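Local coordinates for YghZ aldo-keto reductase (Escherichia coli, PDB 3N6Q), which belongs to the aldo-keto reductase family, adopts its TIM-barrel fold, and probably reduces carbonyl compounds using a nicotinamide cofactor as hydride donor, at residues B[170-175]-B[206-211]; B[189-194]-B[218-223]; B[7-12]-B[51-56]; B[11-16]-B[26-31]; B[72-77]-B[125-130]. All blocks are in the same frame, centred on the assembly; numbering follows the deposited sequence. Where two conformers were deposited one is given.

In the fold
From the N terminus, contacts 3 and 4 start from one stretch and share Gly11 and Gln12. Contact 4 closes the short N-terminal hairpin onto strand 24-31, while contact 3 reaches further, to the end of helix 42-54; the two touch, notably through Tyr15 OH and Gly56 O, and both meet the second subunit. Contact 5 follows in series, joining helices 72-84 and 113-127 on another part of the barrel's exterior. Contacts 1 and 2 then cross along the chain: contact 1 pairs helices 172-183 and 208-214, contact 2 the strands 191-193 and 218-221 that follow them, and His192 links the layers. Contact 2 also meets contact 4 where Ile220 packs against Ser29.

Contact 1: residues B[170-175]-B[206-211]; sequences YSPERT and SGLLDT
The carbonyl O of Tyr170 lies 4.0 Å from CD1 of Leu208, while the tyrosine ring turns away from the other segment and its hydroxyl is hydrogen-bonded to Ser137. Ser171 N-caps the next helix, its OG accepting from Arg174 N. Pro172 carries the centre of the contact: its CG lies against the turn, 3.5 Å from both Ser206 O and Leu208 N, and its CB touches Thr211 OG1. The segment it meets is shaped by an ST turn, in which Ser206 OG accepts from Leu208 N; the same hydroxyl is also bonded to Trp202 O. One turn on, Thr175 OG1 donates to Ser171 O at 2.8 Å from above the carbonyl plane, sharing that acceptor with its own backbone N. Thr175 OG1 also lies 3.6 Å from Leu208 CD1, the two side chains crossing at about a right angle, and Thr175 CG2 approaches Thr211 CG2 at 4.0 Å. An alanine at Thr175 would probably leave Ser171 O with the backbone bond alone and open a gap beside Leu208 and Thr211. Helices 172-183 and 208-214 thus pack through their first turns on the barrel's outer layer, Thr175 and Leu208 both resting on His192 of strand 191-193.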
# COMPACT_ATOMS: atom_id res chain seq x y z
N TYR B 170 -4.90 1.04 -28.84
CA TYR B 170 -4.53 -0.37 -28.77
C TYR B 170 -5.47 -1.10 -29.71
O TYR B 170 -6.66 -0.85 -29.68
CB TYR B 170 -4.73 -0.90 -27.37
CG TYR B 170 -3.54 -0.60 -26.46
CD1 TYR B 170 -3.17 0.73 -26.20
CD2 TYR B 170 -2.91 -1.62 -25.78
CE1 TYR B 170 -2.06 1.03 -25.33
CE2 TYR B 170 -1.87 -1.35 -24.89
CZ TYR B 170 -1.48 -0.03 -24.66
OH TYR B 170 -0.43 0.15 -23.77
N SER B 171 -4.92 -2.00 -30.52
CA SER B 171 -5.78 -2.94 -31.28
C SER B 171 -6.77 -3.73 -30.41
O SER B 171 -6.60 -3.88 -29.19
CB SER B 171 -4.89 -3.91 -32.06
OG SER B 171 -4.23 -4.78 -31.12
N PRO B 172 -7.79 -4.35 -31.05
CA PRO B 172 -8.65 -5.27 -30.30
C PRO B 172 -7.89 -6.34 -29.50
O PRO B 172 -8.23 -6.59 -28.33
CB PRO B 172 -9.57 -5.90 -31.40
CG PRO B 172 -9.52 -4.95 -32.56
CD PRO B 172 -8.16 -4.23 -32.49
N GLU B 173 -6.94 -7.02 -30.13
CA GLU B 173 -6.24 -8.13 -29.49
C GLU B 173 -5.43 -7.59 -28.29
O GLU B 173 -5.45 -8.19 -27.21
CB GLU B 173 -5.28 -8.76 -30.51
CG GLU B 173 -6.00 -9.38 -31.76
CD GLU B 173 -6.65 -8.36 -32.77
OE1 GLU B 173 -6.19 -7.17 -32.93
OE2 GLU B 173 -7.62 -8.81 -33.44
N ARG B 174 -4.70 -6.49 -28.50
CA ARG B 174 -3.95 -5.86 -27.38
C ARG B 174 -4.87 -5.33 -26.25
O ARG B 174 -4.59 -5.50 -25.05
CB ARG B 174 -3.02 -4.78 -27.88
CG ARG B 174 -1.81 -5.36 -28.64
CD ARG B 174 -0.91 -4.27 -29.21
NE ARG B 174 0.30 -4.83 -29.85
CZ ARG B 174 1.45 -5.12 -29.21
NH1 ARG B 174 1.52 -5.10 -27.87
NH2 ARG B 174 2.50 -5.54 -29.92
N THR B 175 -6.01 -4.72 -26.63
CA THR B 175 -7.04 -4.34 -25.67
C THR B 175 -7.51 -5.50 -24.84
O THR B 175 -7.57 -5.47 -23.60
CB THR B 175 -8.23 -3.66 -26.38
OG1 THR B 175 -7.75 -2.50 -27.06
CG2 THR B 175 -9.31 -3.27 -25.37
N SER B 206 -12.24 -3.01 -37.37
CA SER B 206 -11.28 -3.89 -36.73
C SER B 206 -11.88 -4.92 -35.81
O SER B 206 -11.20 -5.89 -35.46
CB SER B 206 -10.27 -3.10 -35.89
OG SER B 206 -10.98 -2.43 -34.85
N GLY B 207 -13.05 -4.65 -35.29
CA GLY B 207 -13.52 -5.45 -34.19
C GLY B 207 -13.36 -4.78 -32.83
O GLY B 207 -13.77 -5.36 -31.80
N LEU B 208 -12.70 -3.62 -32.78
CA LEU B 208 -12.60 -2.92 -31.45
C LEU B 208 -13.92 -2.70 -30.70
O LEU B 208 -14.06 -3.01 -29.48
CB LEU B 208 -11.84 -1.58 -31.56
CG LEU B 208 -11.48 -1.08 -30.14
CD1 LEU B 208 -10.50 -2.03 -29.37
CD2 LEU B 208 -10.93 0.33 -30.21
N LEU B 209 -14.93 -2.24 -31.41
CA LEU B 209 -16.19 -2.00 -30.72
C LEU B 209 -16.79 -3.31 -30.12
O LEU B 209 -17.33 -3.27 -29.03
CB LEU B 209 -17.19 -1.19 -31.58
CG LEU B 209 -16.94 0.35 -31.72
CD1 LEU B 209 -18.17 1.11 -32.18
CD2 LEU B 209 -16.47 1.01 -30.41
N ASP B 210 -16.53 -4.46 -30.73
CA ASP B 210 -16.97 -5.77 -30.17
C ASP B 210 -16.17 -5.98 -28.85
O ASP B 210 -16.72 -6.39 -27.85
CB ASP B 210 -16.62 -6.98 -31.11
CG ASP B 210 -17.35 -6.95 -32.49
OD1 ASP B 210 -18.53 -6.60 -32.45
OD2 ASP B 210 -16.73 -7.28 -33.59
N THR B 211 -14.84 -5.84 -28.92
CA THR B 211 -13.95 -6.06 -27.75
C THR B 211 -14.40 -5.16 -26.57
O THR B 211 -14.54 -5.63 -25.43
CB THR B 211 -12.49 -5.80 -28.14
OG1 THR B 211 -12.14 -6.67 -29.23
CG2 THR B 211 -11.53 -6.14 -26.97

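Contact 2: residues B[189-194]-B[218-223]; sequences LLIHQP and GCIAFT
Ile220 meets Ile191 and Gln193 from the neighbouring strand chiefly through its CG2 methyl, which lies 3.7 Å from Ile191 CD1 and 3.6 Å from Gln193 CB. With CG1 anti to the backbone N (chi1 177°), CG2 is left in the crowded position between N and the carbonyl carbon, facing those two partners. Gln193 runs side by side with Ile220, and its amide end reaches the Phe222 ring, Gln193 OE1 standing 3.7 Å from Phe222 CD1, with the amide and ring planes 16° apart and OE1 oblique to the ring. Pro194 takes the other side: its CD touches Ile220 O at 3.3 Å, and its CG packs on Cys219 SG. Its own O accepts a nearly straight bond from Phe222 N at 2.8 Å. Gly218 begins the ladder, giving its N to Leu190 O and receiving His192 N at its O; Ile220 N to His192 O continues it. Cys219 and His192 share a face, both packing on Leu212 of helix 208-214, whereas Ile191 and Ile220 touch Tyr136 of strand 132-137. Strands 191-193 and 218-221, parallel and joined through the intervening helices, form a beta-alpha-beta crossover of the TIM barrel.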
# COMPACT_ATOMS: atom_id res chain seq x y z
N LEU B 189 -10.32 -2.43 -16.81
CA LEU B 189 -9.95 -1.36 -17.74
C LEU B 189 -11.16 -0.43 -17.87
O LEU B 189 -12.24 -0.90 -18.27
CB LEU B 189 -9.60 -1.95 -19.11
CG LEU B 189 -9.28 -0.87 -20.16
CD1 LEU B 189 -7.96 -0.00 -19.80
CD2 LEU B 189 -9.03 -1.55 -21.54
N LEU B 190 -11.02 0.88 -17.57
CA LEU B 190 -12.20 1.77 -17.63
C LEU B 190 -12.66 2.08 -19.06
O LEU B 190 -13.88 2.13 -19.35
CB LEU B 190 -11.95 3.07 -16.86
CG LEU B 190 -13.11 4.07 -16.97
CD1 LEU B 190 -14.38 3.59 -16.13
CD2 LEU B 190 -12.62 5.48 -16.52
N ILE B 191 -11.70 2.38 -19.93
CA ILE B 191 -11.94 3.21 -21.10
C ILE B 191 -10.84 3.03 -22.14
O ILE B 191 -9.62 2.79 -21.81
CB ILE B 191 -12.16 4.71 -20.70
CG1 ILE B 191 -12.70 5.54 -21.84
CG2 ILE B 191 -10.81 5.36 -20.19
CD1 ILE B 191 -13.26 6.96 -21.28
N HIS B 192 -11.24 3.15 -23.41
CA HIS B 192 -10.34 3.12 -24.55
C HIS B 192 -10.58 4.43 -25.29
O HIS B 192 -11.75 4.84 -25.53
CB HIS B 192 -10.66 1.88 -25.45
CG HIS B 192 -9.68 1.65 -26.57
ND1 HIS B 192 -9.42 2.58 -27.56
CD2 HIS B 192 -8.90 0.57 -26.86
CE1 HIS B 192 -8.56 2.08 -28.42
NE2 HIS B 192 -8.21 0.87 -28.00
N GLN B 193 -9.50 5.13 -25.61
CA GLN B 193 -9.57 6.30 -26.46
C GLN B 193 -8.98 6.06 -27.84
O GLN B 193 -7.75 6.21 -28.02
CB GLN B 193 -8.87 7.51 -25.74
CG GLN B 193 -8.87 8.75 -26.53
CD GLN B 193 -8.27 9.93 -25.72
OE1 GLN B 193 -7.51 10.70 -26.26
NE2 GLN B 193 -8.67 10.08 -24.48
N PRO B 194 -9.83 5.74 -28.86
CA PRO B 194 -9.37 5.59 -30.25
C PRO B 194 -9.62 6.87 -31.03
O PRO B 194 -10.48 7.69 -30.67
CB PRO B 194 -10.26 4.45 -30.79
CG PRO B 194 -11.62 4.77 -30.12
CD PRO B 194 -11.21 5.23 -28.67
N GLY B 218 -15.44 1.53 -21.68
CA GLY B 218 -15.99 2.67 -22.44
C GLY B 218 -15.13 3.08 -23.63
O GLY B 218 -14.06 2.56 -23.88
N CYS B 219 -15.66 3.99 -24.43
CA CYS B 219 -15.01 4.41 -25.65
C CYS B 219 -15.16 5.94 -25.75
O CYS B 219 -16.29 6.46 -25.83
CB CYS B 219 -15.72 3.78 -26.88
SG CYS B 219 -14.92 4.23 -28.43
N ILE B 220 -14.02 6.66 -25.82
CA ILE B 220 -14.07 8.07 -25.96
C ILE B 220 -13.39 8.45 -27.25
O ILE B 220 -12.25 8.08 -27.50
CB ILE B 220 -13.55 8.84 -24.69
CG1 ILE B 220 -13.59 10.33 -24.98
CG2 ILE B 220 -12.08 8.42 -24.42
CD1 ILE B 220 -13.41 11.21 -23.68
N ALA B 221 -14.15 9.05 -28.18
CA ALA B 221 -13.63 9.31 -29.51
C ALA B 221 -12.68 10.53 -29.59
O ALA B 221 -13.09 11.70 -29.40
CB ALA B 221 -14.83 9.49 -30.54
N PHE B 222 -11.44 10.27 -30.02
CA PHE B 222 -10.45 11.35 -30.22
C PHE B 222 -10.55 11.82 -31.68
O PHE B 222 -10.85 11.02 -32.59
CB PHE B 222 -9.06 10.75 -29.95
CG PHE B 222 -7.92 11.72 -30.19
CD1 PHE B 222 -7.69 12.75 -29.29
CD2 PHE B 222 -7.10 11.59 -31.29
CE1 PHE B 222 -6.65 13.67 -29.48
CE2 PHE B 222 -6.05 12.50 -31.50
CZ PHE B 222 -5.82 13.54 -30.58
N THR B 223 -10.37 13.12 -31.91
CA THR B 223 -10.53 13.78 -33.24
C THR B 223 -11.88 13.43 -33.93
O THR B 223 -11.89 13.03 -35.09
CB THR B 223 -9.43 13.51 -34.28
OG1 THR B 223 -9.19 12.10 -34.48
CG2 THR B 223 -8.10 14.23 -33.85

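Contact 3: residues B[7-12]-B[51-56]; sequences PERYGQ and KAFDLG
The first torsions start Arg9 and Phe53 toward each other: Arg9 CG sits between the backbone N and the carbonyl carbon (chi1 65°), and Phe53 CG is anti to its backbone N (chi1 -170°). From CG the extended arginine chain carries CD over one face of the phenylalanine ring, displaced toward the rim and 4.0 Å from the centroid, a CH-pi contact. Arg9 NE follows at 3.4 Å from Phe53 CZ, with the guanidinium and ring planes 39° apart. The root of the arginine presses on the helix end, CB lying 3.4 Å from both Phe53 O and Asp54 O. Tyr10, next along the type I turn Glu8 to Gly11, receives Arg9 CG over the centre of its ring, and its OH comes to 3.5 Å from Phe53 CZ. Gly56 closes the helix in a Schellman motif and brings its CA to 3.1 Å from Arg9 O, where any CB would clash. Arg9 and Tyr10 also pack on Pro104 and Gly105 of the second subunit. An alanine at Arg9 would probably leave Glu91 without its salt-bridge mate and take the aliphatic chain off one face each of Phe53 and Tyr10. No hydrogen bond crosses between the segments; Arg9 NH2 and Tyr10 OH instead share Glu91 OE1, whose negative charge probably helps hold both polar ends beside the Phe53 ring.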
# COMPACT_ATOMS: atom_id res chain seq x y z
N PRO B 7 -25.32 27.72 -12.14
CA PRO B 7 -26.05 26.82 -11.25
C PRO B 7 -26.86 25.79 -12.01
O PRO B 7 -27.15 24.76 -11.45
CB PRO B 7 -27.00 27.74 -10.45
CG PRO B 7 -26.62 29.12 -10.82
CD PRO B 7 -25.63 29.15 -11.91
N GLU B 8 -27.11 26.05 -13.29
CA GLU B 8 -27.91 25.19 -14.15
C GLU B 8 -27.04 24.26 -15.02
O GLU B 8 -27.57 23.54 -15.89
CB GLU B 8 -28.78 26.07 -15.09
CG GLU B 8 -29.83 26.95 -14.34
CD GLU B 8 -30.60 26.14 -13.30
OE1 GLU B 8 -31.07 25.04 -13.65
OE2 GLU B 8 -30.68 26.57 -12.12
N ARG B 9 -25.75 24.16 -14.70
CA ARG B 9 -24.80 23.40 -15.55
C ARG B 9 -25.15 21.95 -15.80
O ARG B 9 -24.70 21.39 -16.81
CB ARG B 9 -23.33 23.54 -15.01
CG ARG B 9 -23.09 22.91 -13.61
CD ARG B 9 -21.74 23.42 -13.06
NE ARG B 9 -21.50 22.94 -11.70
CZ ARG B 9 -21.95 23.54 -10.60
NH1 ARG B 9 -22.74 24.61 -10.69
NH2 ARG B 9 -21.65 23.03 -9.42
N TYR B 10 -25.79 21.28 -14.84
CA TYR B 10 -26.10 19.86 -14.99
C TYR B 10 -27.47 19.60 -15.64
O TYR B 10 -27.90 18.44 -15.75
CB TYR B 10 -26.00 19.14 -13.64
CG TYR B 10 -24.60 19.26 -13.06
CD1 TYR B 10 -23.51 18.82 -13.80
CD2 TYR B 10 -24.38 19.86 -11.82
CE1 TYR B 10 -22.18 18.92 -13.29
CE2 TYR B 10 -23.03 20.01 -11.32
CZ TYR B 10 -21.96 19.53 -12.08
OH TYR B 10 -20.65 19.61 -11.60
N GLY B 11 -28.12 20.66 -16.11
CA GLY B 11 -29.55 20.58 -16.44
C GLY B 11 -29.81 20.06 -17.84
O GLY B 11 -30.88 19.49 -18.08
N GLN B 12 -28.90 20.30 -18.77
CA GLN B 12 -29.13 19.93 -20.17
C GLN B 12 -28.11 18.96 -20.79
O GLN B 12 -28.44 18.25 -21.77
CB GLN B 12 -29.15 21.19 -21.04
CG GLN B 12 -30.42 22.01 -20.77
CD GLN B 12 -30.47 23.28 -21.55
OE1 GLN B 12 -29.54 24.10 -21.50
NE2 GLN B 12 -31.58 23.48 -22.26
N LYS B 51 -16.44 28.04 -19.63
CA LYS B 51 -17.58 27.75 -20.50
C LYS B 51 -17.87 26.26 -20.53
O LYS B 51 -19.05 25.84 -20.34
CB LYS B 51 -17.35 28.31 -21.91
CG LYS B 51 -18.46 27.93 -22.96
CD LYS B 51 -19.81 28.55 -22.52
CE LYS B 51 -19.75 30.07 -22.61
NZ LYS B 51 -21.10 30.72 -22.44
N ALA B 52 -16.81 25.44 -20.71
CA ALA B 52 -16.99 23.98 -20.67
C ALA B 52 -17.76 23.54 -19.45
O ALA B 52 -18.79 22.85 -19.55
CB ALA B 52 -15.62 23.26 -20.74
N PHE B 53 -17.30 23.96 -18.27
CA PHE B 53 -17.91 23.51 -17.02
C PHE B 53 -19.34 24.07 -16.85
O PHE B 53 -20.22 23.36 -16.35
CB PHE B 53 -17.03 23.90 -15.84
CG PHE B 53 -17.44 23.28 -14.53
CD1 PHE B 53 -17.53 21.89 -14.40
CD2 PHE B 53 -17.75 24.09 -13.44
CE1 PHE B 53 -17.90 21.29 -13.17
CE2 PHE B 53 -18.09 23.49 -12.16
CZ PHE B 53 -18.17 22.11 -12.03
N ASP B 54 -19.56 25.32 -17.27
CA ASP B 54 -20.93 25.92 -17.21
C ASP B 54 -21.90 25.17 -18.16
O ASP B 54 -23.14 25.23 -17.97
CB ASP B 54 -20.86 27.36 -17.64
CG ASP B 54 -20.35 28.29 -16.53
OD1 ASP B 54 -20.30 27.90 -15.36
OD2 ASP B 54 -20.13 29.43 -16.88
N LEU B 55 -21.36 24.51 -19.18
CA LEU B 55 -22.19 23.65 -20.07
C LEU B 55 -22.38 22.22 -19.59
O LEU B 55 -23.08 21.43 -20.24
CB LEU B 55 -21.66 23.64 -21.51
CG LEU B 55 -21.67 24.93 -22.31
CD1 LEU B 55 -20.75 24.76 -23.49
CD2 LEU B 55 -23.14 25.36 -22.75
N GLY B 56 -21.86 21.89 -18.40
CA GLY B 56 -21.95 20.53 -17.86
C GLY B 56 -20.81 19.62 -18.31
O GLY B 56 -20.83 18.42 -18.06

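Contact 4: residues B[11-16]-B[26-31]; sequences GQMQYR and PALSLG
Tyr15, Met13, Pro26 and Ala27 form the close-packed part, in which Tyr15 and Pro26 are an antiparallel non-hydrogen-bonded pair with CA atoms 4.3 Å apart. CD1 of the Tyr15 ring approaches Pro26 N at 3.6 Å and CE1 reaches Pro26 CB at 3.9 Å, the side chains crossing obliquely. With CG anti to the backbone N (chi1 178°), Met13 lays that carbon over one face of the Tyr15 ring, offset toward the rim, and 4.0 Å from Pro26 CB. The chain then bends, and Met13 SD comes to 3.9 Å from Ala27 N. Ala27, the most deeply packed residue here, also gives that N to Gln14 O at 2.8 Å. Tyr15 OH is hydrogen-bonded to Gly56 O, and Pro106 and Tyr107 of the second subunit pack on Tyr15 and Pro26. Together the strands make the N-terminal beta hairpin that, in aldo-keto reductases, closes the bottom of the barrel; strand 24-31 leaves the hairpin to run in parallel between strands 59-61 and 297-300. The looser, partly exposed side belongs to Gln14 and Arg16, whose side chains touch the other segment only at the Ala27 methyl: Gln14 OE1 stands 3.9 Å from Ala27 CB and Arg16 NE is farther still. They also hold each other: NE and NH2 of Arg16 grip Gln14 OE1 side-on, the oxygen lying in the guanidinium plane, while NH1 and NH2 also reach carbonyls of Leu290, Asp292 and Val295.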
# COMPACT_ATOMS: atom_id res chain seq x y z
N GLY B 11 -28.12 20.66 -16.11
CA GLY B 11 -29.55 20.58 -16.44
C GLY B 11 -29.81 20.06 -17.84
O GLY B 11 -30.88 19.49 -18.08
N GLN B 12 -28.90 20.30 -18.77
CA GLN B 12 -29.13 19.93 -20.17
C GLN B 12 -28.11 18.96 -20.79
O GLN B 12 -28.44 18.25 -21.77
CB GLN B 12 -29.15 21.19 -21.04
CG GLN B 12 -30.42 22.01 -20.77
CD GLN B 12 -30.47 23.28 -21.55
OE1 GLN B 12 -29.54 24.10 -21.50
NE2 GLN B 12 -31.58 23.48 -22.26
N MET B 13 -26.90 18.89 -20.22
CA MET B 13 -25.90 17.95 -20.73
C MET B 13 -26.39 16.51 -20.54
O MET B 13 -27.04 16.14 -19.52
CB MET B 13 -24.50 18.17 -20.06
CG MET B 13 -23.43 17.15 -20.52
SD MET B 13 -22.94 17.07 -22.24
CE MET B 13 -22.61 18.76 -22.66
N GLN B 14 -26.08 15.69 -21.53
CA GLN B 14 -26.31 14.25 -21.45
C GLN B 14 -25.03 13.58 -20.89
O GLN B 14 -23.93 13.86 -21.37
CB GLN B 14 -26.56 13.71 -22.86
CG GLN B 14 -26.84 12.19 -22.87
CD GLN B 14 -27.11 11.63 -24.27
OE1 GLN B 14 -26.21 11.10 -24.91
NE2 GLN B 14 -28.34 11.81 -24.77
N TYR B 15 -25.22 12.70 -19.92
CA TYR B 15 -24.14 11.91 -19.34
C TYR B 15 -24.35 10.45 -19.71
O TYR B 15 -25.50 9.96 -19.72
CB TYR B 15 -24.18 12.06 -17.83
CG TYR B 15 -23.90 13.53 -17.49
CD1 TYR B 15 -22.56 14.01 -17.42
CD2 TYR B 15 -24.95 14.45 -17.27
CE1 TYR B 15 -22.28 15.38 -17.24
CE2 TYR B 15 -24.69 15.82 -17.03
CZ TYR B 15 -23.35 16.27 -17.01
OH TYR B 15 -23.08 17.61 -16.80
N ARG B 16 -23.25 9.75 -19.98
CA ARG B 16 -23.29 8.33 -20.34
C ARG B 16 -22.39 7.55 -19.41
O ARG B 16 -21.21 7.96 -19.22
CB ARG B 16 -22.77 8.16 -21.77
CG ARG B 16 -23.68 8.90 -22.79
CD ARG B 16 -23.22 8.57 -24.23
NE ARG B 16 -24.22 9.13 -25.15
CZ ARG B 16 -24.48 8.68 -26.37
NH1 ARG B 16 -23.74 7.69 -26.91
NH2 ARG B 16 -25.48 9.26 -27.06
N PRO B 26 -19.71 13.20 -19.44
CA PRO B 26 -20.51 14.01 -20.37
C PRO B 26 -20.36 13.47 -21.78
O PRO B 26 -19.26 13.00 -22.14
CB PRO B 26 -19.85 15.39 -20.26
CG PRO B 26 -18.35 15.01 -20.01
CD PRO B 26 -18.48 13.89 -19.02
N ALA B 27 -21.45 13.51 -22.59
CA ALA B 27 -21.37 13.01 -23.95
C ALA B 27 -20.42 13.82 -24.79
O ALA B 27 -19.91 13.31 -25.80
CB ALA B 27 -22.83 13.01 -24.66
N LEU B 28 -20.14 15.07 -24.41
CA LEU B 28 -19.04 15.80 -25.03
C LEU B 28 -18.02 16.14 -23.91
O LEU B 28 -18.43 16.62 -22.84
CB LEU B 28 -19.51 17.13 -25.69
CG LEU B 28 -20.45 16.86 -26.91
CD1 LEU B 28 -21.93 16.69 -26.40
CD2 LEU B 28 -20.34 18.02 -27.81
N SER B 29 -16.76 15.78 -24.14
CA SER B 29 -15.66 16.12 -23.19
C SER B 29 -14.77 17.14 -23.80
O SER B 29 -14.69 17.25 -25.04
CB SER B 29 -14.85 14.87 -22.90
OG SER B 29 -15.71 13.95 -22.25
N LEU B 30 -13.99 17.86 -22.97
CA LEU B 30 -13.05 18.83 -23.51
C LEU B 30 -11.61 18.25 -23.54
O LEU B 30 -11.12 17.78 -22.53
CB LEU B 30 -13.07 20.10 -22.65
CG LEU B 30 -12.11 21.17 -23.22
CD1 LEU B 30 -12.59 21.86 -24.55
CD2 LEU B 30 -11.82 22.27 -22.16
N GLY B 31 -10.98 18.28 -24.71
CA GLY B 31 -9.56 17.81 -24.83
C GLY B 31 -8.63 19.02 -24.90
O GLY B 31 -9.00 20.05 -25.42

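Contact 5: residues B[72-77]-B[125-130]; sequences SAEENF and KRMGLE
Glu75 and Arg126 bring the two helices closest, their CA atoms 4.8 Å apart, with the CA-H of Glu75 pointing almost straight at Arg126 O and a water donating to both Glu75 O and Arg126 O. Among the side chains, Glu74 makes a salt bridge: its OE1 takes NE at 2.7 Å and NH2 at 2.8 Å from Arg126, both nitrogens side-on to one oxygen that lies in the guanidinium plane. NH2 meets the syn lone pair, whereas NE comes nearly along the C-O axis. The other oxygen, OE2, is hydrogen-bonded to Thr96 and Ser123, which should help fix the carboxylate's rotation. Glu75 lies across the aliphatic part of the same arginine, Glu75 CG 3.8 Å from Arg126 CD. Met127 places CG 3.4 Å from Glu74 O, and its SD makes an oblique Met-aromatic contact with Phe77. Phe77 and Met127 both rest on Ile94 of strand 93-98, so helices 72-84 and 113-127 pack together on the barrel's exterior over that strand.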
# COMPACT_ATOMS: atom_id res chain seq x y z
N SER B 72 3.10 21.89 -20.86
CA SER B 72 2.59 23.25 -20.51
C SER B 72 1.08 23.24 -20.36
O SER B 72 0.53 24.03 -19.61
CB SER B 72 3.04 24.33 -21.52
OG SER B 72 2.65 24.04 -22.87
N ALA B 73 0.39 22.38 -21.13
CA ALA B 73 -1.09 22.25 -20.92
C ALA B 73 -1.42 21.78 -19.52
O ALA B 73 -2.25 22.37 -18.86
CB ALA B 73 -1.76 21.27 -21.98
N GLU B 74 -0.70 20.80 -19.00
CA GLU B 74 -0.91 20.40 -17.62
C GLU B 74 -0.64 21.55 -16.63
O GLU B 74 -1.36 21.68 -15.64
CB GLU B 74 0.06 19.26 -17.29
CG GLU B 74 -0.58 17.89 -17.81
CD GLU B 74 0.37 16.74 -17.61
OE1 GLU B 74 1.60 17.03 -17.41
OE2 GLU B 74 -0.08 15.56 -17.65
N GLU B 75 0.50 22.23 -16.80
CA GLU B 75 0.81 23.38 -15.89
C GLU B 75 -0.28 24.47 -15.91
O GLU B 75 -0.71 24.98 -14.85
CB GLU B 75 2.11 24.05 -16.32
CG GLU B 75 3.29 23.18 -16.14
CD GLU B 75 4.61 23.86 -16.55
OE1 GLU B 75 4.62 24.89 -17.24
OE2 GLU B 75 5.68 23.30 -16.20
N ASN B 76 -0.74 24.81 -17.10
CA ASN B 76 -1.73 25.89 -17.28
C ASN B 76 -3.04 25.46 -16.72
O ASN B 76 -3.71 26.19 -15.96
CB ASN B 76 -1.86 26.26 -18.76
CG ASN B 76 -0.74 27.13 -19.25
OD1 ASN B 76 -0.16 27.90 -18.46
ND2 ASN B 76 -0.39 27.01 -20.51
N PHE B 77 -3.43 24.23 -17.06
CA PHE B 77 -4.58 23.66 -16.39
C PHE B 77 -4.45 23.66 -14.87
O PHE B 77 -5.41 23.98 -14.14
CB PHE B 77 -4.84 22.21 -16.89
CG PHE B 77 -6.07 21.58 -16.31
CD1 PHE B 77 -7.34 21.90 -16.82
CD2 PHE B 77 -5.96 20.54 -15.40
CE1 PHE B 77 -8.49 21.25 -16.37
CE2 PHE B 77 -7.10 19.88 -14.94
CZ PHE B 77 -8.37 20.25 -15.42
N LYS B 125 2.55 16.64 -10.33
CA LYS B 125 3.24 17.90 -9.91
C LYS B 125 2.93 19.10 -10.74
O LYS B 125 2.63 20.17 -10.18
CB LYS B 125 4.77 17.66 -9.87
CG LYS B 125 5.57 18.90 -9.44
CD LYS B 125 7.05 18.49 -9.34
CE LYS B 125 7.90 19.47 -8.54
NZ LYS B 125 9.30 18.89 -8.50
N ARG B 126 2.92 18.96 -12.07
CA ARG B 126 2.52 20.04 -12.96
C ARG B 126 1.10 20.54 -12.69
O ARG B 126 0.83 21.75 -12.75
CB ARG B 126 2.73 19.67 -14.43
CG ARG B 126 4.23 19.72 -14.92
CD ARG B 126 4.35 19.56 -16.43
NE ARG B 126 3.92 18.22 -16.83
CZ ARG B 126 4.74 17.19 -17.00
NH1 ARG B 126 6.07 17.30 -16.75
NH2 ARG B 126 4.21 15.98 -17.29
N MET B 127 0.17 19.61 -12.49
CA MET B 127 -1.27 19.97 -12.39
C MET B 127 -1.60 20.34 -10.94
O MET B 127 -2.68 20.85 -10.65
CB MET B 127 -2.15 18.75 -12.83
CG MET B 127 -2.08 18.61 -14.32
SD MET B 127 -3.38 17.49 -14.98
CE MET B 127 -2.61 15.89 -14.60
N GLY B 128 -0.69 20.05 -10.01
CA GLY B 128 -0.99 20.31 -8.59
C GLY B 128 -2.07 19.42 -8.02
O GLY B 128 -2.85 19.86 -7.15
N LEU B 129 -2.13 18.16 -8.45
CA LEU B 129 -3.17 17.23 -8.03
C LEU B 129 -2.59 16.11 -7.20
O LEU B 129 -1.45 15.67 -7.45
CB LEU B 129 -3.79 16.58 -9.30
CG LEU B 129 -4.61 17.48 -10.20
CD1 LEU B 129 -5.10 16.62 -11.39
CD2 LEU B 129 -5.80 17.97 -9.37
N GLU B 130 -3.36 15.60 -6.26
CA GLU B 130 -2.99 14.38 -5.52
C GLU B 130 -3.12 13.16 -6.42
O GLU B 130 -2.39 12.17 -6.25
CB GLU B 130 -3.97 14.11 -4.37
CG GLU B 130 -3.79 14.86 -3.07
CD GLU B 130 -5.04 14.69 -2.19
OE1 GLU B 130 -5.26 13.56 -1.69
OE2 GLU B 130 -5.87 15.63 -2.14
O HOH W 1 0.44 24.73 -12.44